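PDB 6FOP: glycoside hydrolase family 81 from Clostridium thermocellum, which probably hydrolyses the beta-1,3-glucosidic linkages of laminarin and related glucans as part of the cellulosome. Local coordinates for residues T59-A73 with H85-F99. Numbering follows the deposited sequence.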
ATOM      1  N   THR A  59      18.194   0.645   8.019  1.00 13.95           N
ATOM      2  CA  THR A  59      18.124   1.591   6.930  1.00 13.76           C
ATOM      3  C   THR A  59      19.469   1.705   6.261  1.00 13.93           C
ATOM      4  O   THR A  59      20.512   1.439   6.887  1.00 15.21           O
ATOM      5  CB  THR A  59      17.587   2.963   7.374  1.00 14.78           C
ATOM      6  OG1 THR A  59      18.529   3.590   8.238  1.00 15.96           O
ATOM      7  CG2 THR A  59      16.255   2.825   8.121  1.00 16.24           C
ATOM      8  N   PHE A  60      19.458   2.135   5.005  1.00 14.14           N
ATOM      9  CA  PHE A  60      20.674   2.146   4.184  1.00 13.61           C
ATOM     10  C   PHE A  60      20.744   3.383   3.319  1.00 15.05           C
ATOM     11  O   PHE A  60      19.722   4.032   3.063  1.00 15.71           O
ATOM     12  CB  PHE A  60      20.714   0.910   3.253  1.00 14.64           C
ATOM     13  CG  PHE A  60      20.508  -0.394   3.959  1.00 13.67           C
ATOM     14  CD1 PHE A  60      21.583  -1.050   4.552  1.00 14.63           C
ATOM     15  CD2 PHE A  60      19.231  -0.980   4.038  1.00 14.69           C
ATOM     16  CE1 PHE A  60      21.387  -2.236   5.228  1.00 14.65           C
ATOM     17  CE2 PHE A  60      19.039  -2.162   4.718  1.00 14.76           C
ATOM     18  CZ  PHE A  60      20.135  -2.811   5.296  1.00 15.14           C
ATOM     19  N   LYS A  61      21.923   3.698   2.813  1.00 15.14           N
ATOM     20  CA  LYS A  61      22.020   4.685   1.751  1.00 16.06           C
ATOM     21  C   LYS A  61      23.256   4.422   0.935  1.00 15.91           C
ATOM     22  O   LYS A  61      24.351   4.278   1.492  1.00 16.86           O
ATOM     23  CB  LYS A  61      22.050   6.113   2.306  1.00 17.26           C
ATOM     24  CG  LYS A  61      21.899   7.161   1.193  1.00 18.54           C
ATOM     25  CD  LYS A  61      21.926   8.596   1.690  1.00 20.75           C
ATOM     26  CE  LYS A  61      23.329   9.022   2.038  1.00 24.27           C
ATOM     27  NZ  LYS A  61      23.328  10.425   2.540  1.00 27.65           N
ATOM     28  N   PHE A  62      23.105   4.373  -0.383  1.00 16.98           N
ATOM     29  CA  PHE A  62      24.257   4.206  -1.284  1.00 17.39           C
ATOM     30  C   PHE A  62      24.903   5.565  -1.515  1.00 18.59           C
ATOM     31  O   PHE A  62      24.223   6.582  -1.562  1.00 18.26           O
ATOM     32  CB  PHE A  62      23.817   3.586  -2.615  1.00 17.28           C
ATOM     33  CG  PHE A  62      23.364   2.155  -2.477  1.00 16.76           C
ATOM     34  CD1 PHE A  62      22.052   1.857  -2.122  1.00 18.13           C
ATOM     35  CD2 PHE A  62      24.258   1.098  -2.696  1.00 16.93           C
ATOM     36  CE1 PHE A  62      21.645   0.551  -1.966  1.00 17.87           C
ATOM     37  CE2 PHE A  62      23.843  -0.213  -2.529  1.00 18.17           C
ATOM     38  CZ  PHE A  62      22.529  -0.484  -2.183  1.00 18.49           C
ATOM     39  N   LYS A  63      26.232   5.565  -1.597  1.00 18.33           N
ATOM     40  CA  LYS A  63      27.045   6.759  -1.885  1.00 18.40           C
ATOM     41  C   LYS A  63      28.335   6.309  -2.542  1.00 19.44           C
ATOM     42  O   LYS A  63      28.572   5.115  -2.669  1.00 19.33           O
ATOM     43  CB  LYS A  63      27.297   7.583  -0.616  1.00 18.21           C
ATOM     44  CG  LYS A  63      28.036   6.836   0.480  1.00 20.60           C
ATOM     45  CD  LYS A  63      28.180   7.684   1.724  1.00 20.28           C
ATOM     46  CE  LYS A  63      29.018   6.985   2.790  1.00 20.85           C
ATOM     47  NZ  LYS A  63      29.015   7.765   4.057  1.00 20.12           N
ATOM     48  N   ALA A  64      29.144   7.261  -3.003  1.00 20.27           N
ATOM     49  CA  ALA A  64      30.361   6.901  -3.719  1.00 21.04           C
ATOM     50  C   ALA A  64      31.245   5.876  -2.975  1.00 20.55           C
ATOM     51  O   ALA A  64      31.775   4.957  -3.600  1.00 21.87           O
ATOM     52  CB  ALA A  64      31.139   8.159  -4.095  1.00 22.62           C
ATOM     53  N   GLU A  65      31.369   6.009  -1.656  1.00 21.34           N
ATOM     54  CA  GLU A  65      32.240   5.134  -0.847  1.00 22.59           C
ATOM     55  C   GLU A  65      31.675   3.713  -0.713  1.00 21.30           C
ATOM     56  O   GLU A  65      32.420   2.747  -0.559  1.00 22.31           O
ATOM     57  CB  GLU A  65      32.424   5.735   0.567  1.00 23.53           C
ATOM     58  CG  GLU A  65      33.282   4.885   1.508  1.00 25.84           C
ATOM     59  CD  GLU A  65      33.369   5.417   2.915  1.00 27.13           C
ATOM     60  OE1 GLU A  65      32.719   6.440   3.237  1.00 28.17           O
ATOM     61  OE2 GLU A  65      34.083   4.782   3.719  1.00 29.11           O
ATOM     62  N   GLY A  66      30.352   3.574  -0.703  1.00 19.89           N
ATOM     63  CA  GLY A  66      29.761   2.272  -0.409  1.00 18.89           C
ATOM     64  C   GLY A  66      28.341   2.396   0.100  1.00 17.83           C
ATOM     65  O   GLY A  66      27.580   3.275  -0.353  1.00 18.99           O
ATOM     66  N   ILE A  67      28.000   1.541   1.067  1.00 16.03           N
ATOM     67  CA  ILE A  67      26.628   1.425   1.570  1.00 16.80           C
ATOM     68  C   ILE A  67      26.561   1.807   3.042  1.00 15.63           C
ATOM     69  O   ILE A  67      27.099   1.091   3.915  1.00 16.07           O
ATOM     70  CB  ILE A  67      26.061  -0.014   1.407  1.00 17.84           C
ATOM     71  CG1 ILE A  67      26.273  -0.583  -0.008  1.00 17.48           C
ATOM     72  CG2 ILE A  67      24.574   0.004   1.749  1.00 18.25           C
ATOM     73  CD1 ILE A  67      27.501  -1.454  -0.181  1.00 19.66           C
ATOM     74  N   GLU A  68      25.909   2.934   3.345  1.00 15.31           N
ATOM     75  CA  GLU A  68      25.663   3.292   4.735  1.00 15.48           C
ATOM     76  C   GLU A  68      24.663   2.309   5.309  1.00 14.78           C
ATOM     77  O   GLU A  68      23.690   1.972   4.635  1.00 16.06           O
ATOM     78  CB  GLU A  68      25.086   4.697   4.901  1.00 16.69           C
ATOM     79  CG  GLU A  68      25.973   5.801   4.361  1.00 17.03           C
ATOM     80  CD  GLU A  68      25.519   7.187   4.761  1.00 18.11           C
ATOM     81  OE1 GLU A  68      24.337   7.364   5.112  1.00 18.99           O
ATOM     82  OE2 GLU A  68      26.349   8.128   4.683  1.00 20.36           O
ATOM     83  N   VAL A  69      24.880   1.922   6.549  1.00 15.35           N
ATOM     84  CA  VAL A  69      24.022   1.048   7.331  1.00 14.80           C
ATOM     85  C   VAL A  69      23.694   1.739   8.641  1.00 15.77           C
ATOM     86  O   VAL A  69      24.598   2.288   9.307  1.00 16.74           O
ATOM     87  CB  VAL A  69      24.700  -0.296   7.635  1.00 15.32           C
ATOM     88  CG1 VAL A  69      23.813  -1.177   8.509  1.00 15.62           C
ATOM     89  CG2 VAL A  69      25.104  -1.023   6.362  1.00 15.43           C
ATOM     90  N   GLY A  70      22.427   1.704   9.051  1.00 15.80           N
ATOM     91  CA  GLY A  70      22.073   2.237  10.359  1.00 17.21           C
ATOM     92  C   GLY A  70      20.789   1.673  10.920  1.00 16.73           C
ATOM     93  O   GLY A  70      19.987   1.060  10.198  1.00 17.03           O
ATOM     94  N   LYS A  71      20.580   1.949  12.204  1.00 17.56           N
ATOM     95  CA  LYS A  71      19.323   1.704  12.865  1.00 17.25           C
ATOM     96  C   LYS A  71      18.849   3.056  13.348  1.00 17.48           C
ATOM     97  O   LYS A  71      19.517   3.681  14.160  1.00 18.31           O
ATOM     98  CB  LYS A  71      19.404   0.737  14.049  1.00 20.10           C
ATOM     99  CG  LYS A  71      17.989   0.381  14.547  1.00 24.13           C
ATOM    100  CD  LYS A  71      17.972  -0.653  15.629  1.00 30.40           C
ATOM    101  CE  LYS A  71      16.565  -0.912  16.100  1.00 32.85           C
ATOM    102  NZ  LYS A  71      16.056   0.176  16.954  1.00 36.26           N
ATOM    103  N   PRO A  72      17.679   3.532  12.883  1.00 17.08           N
ATOM    104  CA  PRO A  72      17.250   4.882  13.287  1.00 17.61           C
ATOM    105  C   PRO A  72      17.095   5.094  14.778  1.00 19.05           C
ATOM    106  O   PRO A  72      16.634   4.197  15.496  1.00 19.34           O
ATOM    107  CB  PRO A  72      15.897   5.039  12.574  1.00 18.18           C
ATOM    108  CG  PRO A  72      16.042   4.169  11.358  1.00 18.60           C
ATOM    109  CD  PRO A  72      16.818   2.977  11.829  1.00 17.20           C
ATOM    110  N   ALA A  73      17.499   6.283  15.225  1.00 19.78           N
ATOM    111  CA  ALA A  73      17.193   6.756  16.562  1.00 20.77           C
ATOM    112  C   ALA A  73      15.861   7.469  16.530  1.00 20.42           C
ATOM    113  O   ALA A  73      15.734   8.517  15.909  1.00 26.23           O
ATOM    114  CB  ALA A  73      18.267   7.701  17.053  1.00 21.97           C
ATOM    115  N   HIS A  85      17.034   7.821   8.688  1.00 16.30           N
ATOM    116  CA  HIS A  85      18.273   7.099   8.395  1.00 16.39           C
ATOM    117  C   HIS A  85      19.472   7.897   8.925  1.00 17.66           C
ATOM    118  O   HIS A  85      19.556   9.110   8.716  1.00 18.26           O
ATOM    119  CB  HIS A  85      18.439   6.869   6.897  1.00 16.01           C
ATOM    120  CG  HIS A  85      19.811   6.395   6.528  1.00 16.17           C
ATOM    121  ND1 HIS A  85      20.266   5.120   6.797  1.00 17.35           N
ATOM    122  CD2 HIS A  85      20.852   7.069   5.978  1.00 16.27           C
ATOM    123  CE1 HIS A  85      21.538   5.034   6.437  1.00 17.25           C
ATOM    124  NE2 HIS A  85      21.903   6.189   5.904  1.00 17.07           N
ATOM    125  N   LYS A  86      20.387   7.197   9.588  1.00 18.09           N
ATOM    126  CA  LYS A  86      21.705   7.729   9.931  1.00 19.54           C
ATOM    127  C   LYS A  86      22.749   6.653   9.646  1.00 19.73           C
ATOM    128  O   LYS A  86      22.464   5.463   9.655  1.00 20.33           O
ATOM    129  CB  LYS A  86      21.764   8.206  11.402  1.00 21.76           C
ATOM    130  CG  LYS A  86      21.362   7.138  12.398  1.00 26.28           C
ATOM    131  CD  LYS A  86      22.007   7.237  13.742  1.00 28.32           C
ATOM    132  CE  LYS A  86      21.305   6.361  14.729  1.00 23.69           C
ATOM    133  NZ  LYS A  86      21.849   5.006  14.852  1.00 20.68           N
ATOM    134  N   ASN A  87      23.965   7.106   9.391  1.00 17.89           N
ATOM    135  CA  ASN A  87      25.129   6.242   9.143  1.00 18.69           C
ATOM    136  C   ASN A  87      25.738   5.759  10.447  1.00 19.81           C
ATOM    137  O   ASN A  87      26.398   6.541  11.156  1.00 22.33           O
ATOM    138  CB  ASN A  87      26.140   7.053   8.328  1.00 19.86           C
ATOM    139  CG  ASN A  87      27.399   6.293   7.975  1.00 21.18           C
ATOM    140  OD1 ASN A  87      27.363   5.170   7.527  1.00 22.14           O
ATOM    141  ND2 ASN A  87      28.534   6.960   8.140  1.00 25.95           N
ATOM    142  N   ASP A  88      25.519   4.491  10.798  1.00 17.23           N
ATOM    143  CA  ASP A  88      26.266   3.900  11.912  1.00 17.11           C
ATOM    144  C   ASP A  88      27.603   3.403  11.375  1.00 17.39           C
ATOM    145  O   ASP A  88      28.644   3.602  12.020  1.00 19.04           O
ATOM    146  CB  ASP A  88      25.457   2.775  12.589  1.00 16.91           C
ATOM    147  CG  ASP A  88      24.252   3.289  13.370  1.00 18.16           C
ATOM    148  OD1 ASP A  88      24.282   4.440  13.878  1.00 20.24           O
ATOM    149  OD2 ASP A  88      23.239   2.519  13.476  1.00 19.24           O
ATOM    150  N   PHE A  89      27.607   2.758  10.216  1.00 17.39           N
ATOM    151  CA  PHE A  89      28.866   2.449   9.521  1.00 17.93           C
ATOM    152  C   PHE A  89      28.603   2.349   8.037  1.00 16.99           C
ATOM    153  O   PHE A  89      27.476   1.999   7.600  1.00 17.37           O
ATOM    154  CB  PHE A  89      29.542   1.167  10.038  1.00 17.42           C
ATOM    155  CG  PHE A  89      28.670  -0.033   9.998  1.00 16.32           C
ATOM    156  CD1 PHE A  89      28.650  -0.845   8.855  1.00 16.62           C
ATOM    157  CD2 PHE A  89      27.921  -0.403  11.094  1.00 17.84           C
ATOM    158  CE1 PHE A  89      27.866  -1.986   8.815  1.00 17.23           C
ATOM    159  CE2 PHE A  89      27.122  -1.527  11.059  1.00 16.84           C
ATOM    160  CZ  PHE A  89      27.118  -2.339   9.925  1.00 16.07           C
ATOM    161  N   THR A  90      29.634   2.623   7.242  1.00 17.55           N
ATOM    162  CA  THR A  90      29.560   2.455   5.814  1.00 16.18           C
ATOM    163  C   THR A  90      30.346   1.198   5.420  1.00 16.73           C
ATOM    164  O   THR A  90      31.514   1.029   5.813  1.00 18.51           O
ATOM    165  CB  THR A  90      30.088   3.717   5.085  1.00 17.55           C
ATOM    166  OG1 THR A  90      29.190   4.816   5.337  1.00 18.61           O
ATOM    167  CG2 THR A  90      30.189   3.504   3.633  1.00 18.90           C
ATOM    168  N   VAL A  91      29.703   0.320   4.661  1.00 16.02           N
ATOM    169  CA  VAL A  91      30.344  -0.853   4.092  1.00 15.95           C
ATOM    170  C   VAL A  91      30.979  -0.397   2.799  1.00 17.33           C
ATOM    171  O   VAL A  91      30.300  -0.180   1.805  1.00 17.99           O
ATOM    172  CB  VAL A  91      29.334  -1.986   3.842  1.00 16.40           C
ATOM    173  CG1 VAL A  91      29.989  -3.180   3.160  1.00 16.87           C
ATOM    174  CG2 VAL A  91      28.688  -2.431   5.145  1.00 16.31           C
ATOM    175  N   GLY A  92      32.313  -0.256   2.850  1.00 17.04           N
ATOM    176  CA  GLY A  92      33.124   0.146   1.713  1.00 18.42           C
ATOM    177  C   GLY A  92      34.046  -0.992   1.285  1.00 18.02           C
ATOM    178  O   GLY A  92      33.880  -2.148   1.702  1.00 17.74           O
ATOM    179  N   HIS A  93      35.055  -0.634   0.503  1.00 19.01           N
ATOM    180  CA  HIS A  93      35.889  -1.591  -0.203  1.00 18.58           C
ATOM    181  C   HIS A  93      37.358  -1.161  -0.006  1.00 21.84           C
ATOM    182  O   HIS A  93      37.693   0.044   0.003  1.00 23.88           O
ATOM    183  CB  HIS A  93      35.472  -1.593  -1.660  1.00 20.22           C
ATOM    184  CG  HIS A  93      36.060  -2.689  -2.485  1.00 20.18           C
ATOM    185  ND1 HIS A  93      37.377  -2.687  -2.873  1.00 22.10           N
ATOM    186  CD2 HIS A  93      35.501  -3.769  -3.069  1.00 20.20           C
ATOM    187  CE1 HIS A  93      37.615  -3.727  -3.650  1.00 23.18           C
ATOM    188  NE2 HIS A  93      36.490  -4.405  -3.777  1.00 22.34           N
ATOM    189  N   SER A  94      38.239  -2.146   0.157  1.00 21.20           N
ATOM    190  CA  SER A  94      39.633  -1.882   0.534  1.00 22.74           C
ATOM    191  C   SER A  94      40.462  -1.235  -0.560  1.00 24.42           C
ATOM    192  O   SER A  94      41.481  -0.628  -0.272  1.00 28.06           O
ATOM    193  CB  SER A  94      40.300  -3.170   1.017  1.00 21.92           C
ATOM    194  OG  SER A  94      40.385  -4.148   0.013  1.00 22.90           O
ATOM    195  N   SER A  95      40.100  -1.439  -1.816  1.00 24.75           N
ATOM    196  CA  SER A  95      40.835  -0.818  -2.927  1.00 28.68           C
ATOM    197  C   SER A  95      40.057   0.112  -3.856  1.00 27.76           C
ATOM    198  O   SER A  95      40.666   0.902  -4.563  1.00 33.57           O
ATOM    199  CB  SER A  95      41.594  -1.887  -3.723  1.00 32.73           C
ATOM    200  OG  SER A  95      40.737  -2.876  -4.221  1.00 34.80           O
ATOM    201  N   VAL A  96      38.730   0.087  -3.804  1.00 23.98           N
ATOM    202  CA  VAL A  96      37.916   0.955  -4.611  1.00 24.74           C
ATOM    203  C   VAL A  96      37.313   1.936  -3.623  1.00 25.71           C
ATOM    204  O   VAL A  96      36.459   1.566  -2.840  1.00 26.94           O
ATOM    205  CB  VAL A  96      36.810   0.196  -5.375  1.00 25.68           C
ATOM    206  CG1 VAL A  96      35.968   1.172  -6.180  1.00 26.06           C
ATOM    207  CG2 VAL A  96      37.427  -0.834  -6.315  1.00 26.78           C
ATOM    208  N   TYR A  97      37.768   3.179  -3.643  1.00 26.98           N
ATOM    209  CA  TYR A  97      37.261   4.197  -2.714  1.00 29.26           C
ATOM    210  C   TYR A  97      36.088   4.999  -3.297  1.00 27.44           C
ATOM    211  O   TYR A  97      35.336   5.625  -2.536  1.00 30.32           O
ATOM    212  CB  TYR A  97      38.404   5.120  -2.265  1.00 32.00           C
ATOM    213  CG  TYR A  97      39.262   4.562  -1.132  1.00 37.65           C
ATOM    214  CD1 TYR A  97      39.697   3.234  -1.132  1.00 39.22           C
ATOM    215  CD2 TYR A  97      39.663   5.381  -0.060  1.00 45.02           C
ATOM    216  CE1 TYR A  97      40.487   2.714  -0.104  1.00 37.25           C
ATOM    217  CE2 TYR A  97      40.449   4.880   0.975  1.00 50.18           C
ATOM    218  CZ  TYR A  97      40.859   3.551   0.946  1.00 47.80           C
ATOM    219  OH  TYR A  97      41.642   3.032   1.963  1.00 55.24           O
ATOM    220  N   THR A  98      35.936   4.994  -4.626  1.00 27.31           N
ATOM    221  CA  THR A  98      34.838   5.686  -5.321  0.70 27.40           C
ATOM    222  C   THR A  98      34.189   4.756  -6.348  1.00 25.86           C
ATOM    223  O   THR A  98      34.837   4.371  -7.320  1.00 29.70           O
ATOM    224  CB  THR A  98      35.361   6.944  -6.075  0.70 29.91           C
ATOM    225  OG1 THR A  98      36.059   7.801  -5.163  0.70 33.24           O
ATOM    226  CG2 THR A  98      34.223   7.723  -6.710  0.70 30.53           C
ATOM    227  N   PHE A  99      32.917   4.415  -6.145  1.00 21.63           N
ATOM    228  CA  PHE A  99      32.150   3.659  -7.115  1.00 22.05           C
ATOM    229  C   PHE A  99      31.349   4.656  -7.937  1.00 21.88           C
ATOM    230  O   PHE A  99      30.926   5.668  -7.393  1.00 24.05           O
ATOM    231  CB  PHE A  99      31.200   2.716  -6.399  1.00 22.64           C
ATOM    232  CG  PHE A  99      31.885   1.566  -5.718  1.00 21.12           C
ATOM    233  CD1 PHE A  99      32.270   0.455  -6.442  1.00 22.21           C
ATOM    234  CD2 PHE A  99      32.155   1.614  -4.359  1.00 22.01           C
ATOM    235  CE1 PHE A  99      32.916  -0.601  -5.818  1.00 21.80           C
ATOM    236  CE2 PHE A  99      32.802   0.562  -3.726  1.00 21.96           C
ATOM    237  CZ  PHE A  99      33.182  -0.547  -4.463  1.00 22.25           C
TER
HETATM  238  O   HOH W   1      19.544   4.598  10.508  1.00 24.05           O
HETATM  239  O   HOH W   2      35.039   2.052  -0.539  1.00 21.70           O
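Ile67 and Val91 sit opposite each other as a hydrogen-bonded antiparallel pair: Val91 N gives to Ile67 O at 2.8 Å, and Ile67 N returns a bond to Val91 O. Two residues further along, Val69 O accepts from both Asp88 N and Phe89 N, while Val69 N reaches back to Phe89 O; two residues facing one make a classic beta bulge. Past the other end of the paired strands, Phe99 N donates to Ala64 O almost straight (171°), tying the loop after strand 89-93 to the turn between strands 59-63 and 66-70.

The polar side chains gather on the Glu68-Thr90 face. The imidazole of His85 is held through both ring nitrogens: ND1 and Thr59 OG1 are hydrogen-bonded at 2.7 Å, and NE2 donates to the anti lone pair of Glu68 OE1 at 2.8 Å, carboxylate and ring nearly coplanar (28°). This fixes the ring's rotation. The other Glu68 oxygen, OE2, forms a salt bridge with Lys63 NZ at 2.8 Å; together these bonds would probably favour the ionised carboxylate. Beyond the bulge, Lys86 NZ donates to the backbone Lys71 O at 2.8 Å. Lys86 NZ also forms a salt bridge with Asp88 OD1 at 2.7 Å, while Asp88 OD2 takes Lys71 N from above the carboxylate plane and also bonds Tyr172.

The apolar face carries Ile67, Val69, Phe89 and Val91. With CG between backbone N and carbonyl carbon (chi1 55°), the Phe89 ring lies beside Val69, whose CB makes a CH-pi contact 4.0 Å from the ring centroid. Ile67 packs onto Ile123 of strand 121-128 and, with Val91, onto Phe136 of strand 133-139: one antiparallel sheet on another, as in a beta-sandwich, with a classic bulge between two inner strands.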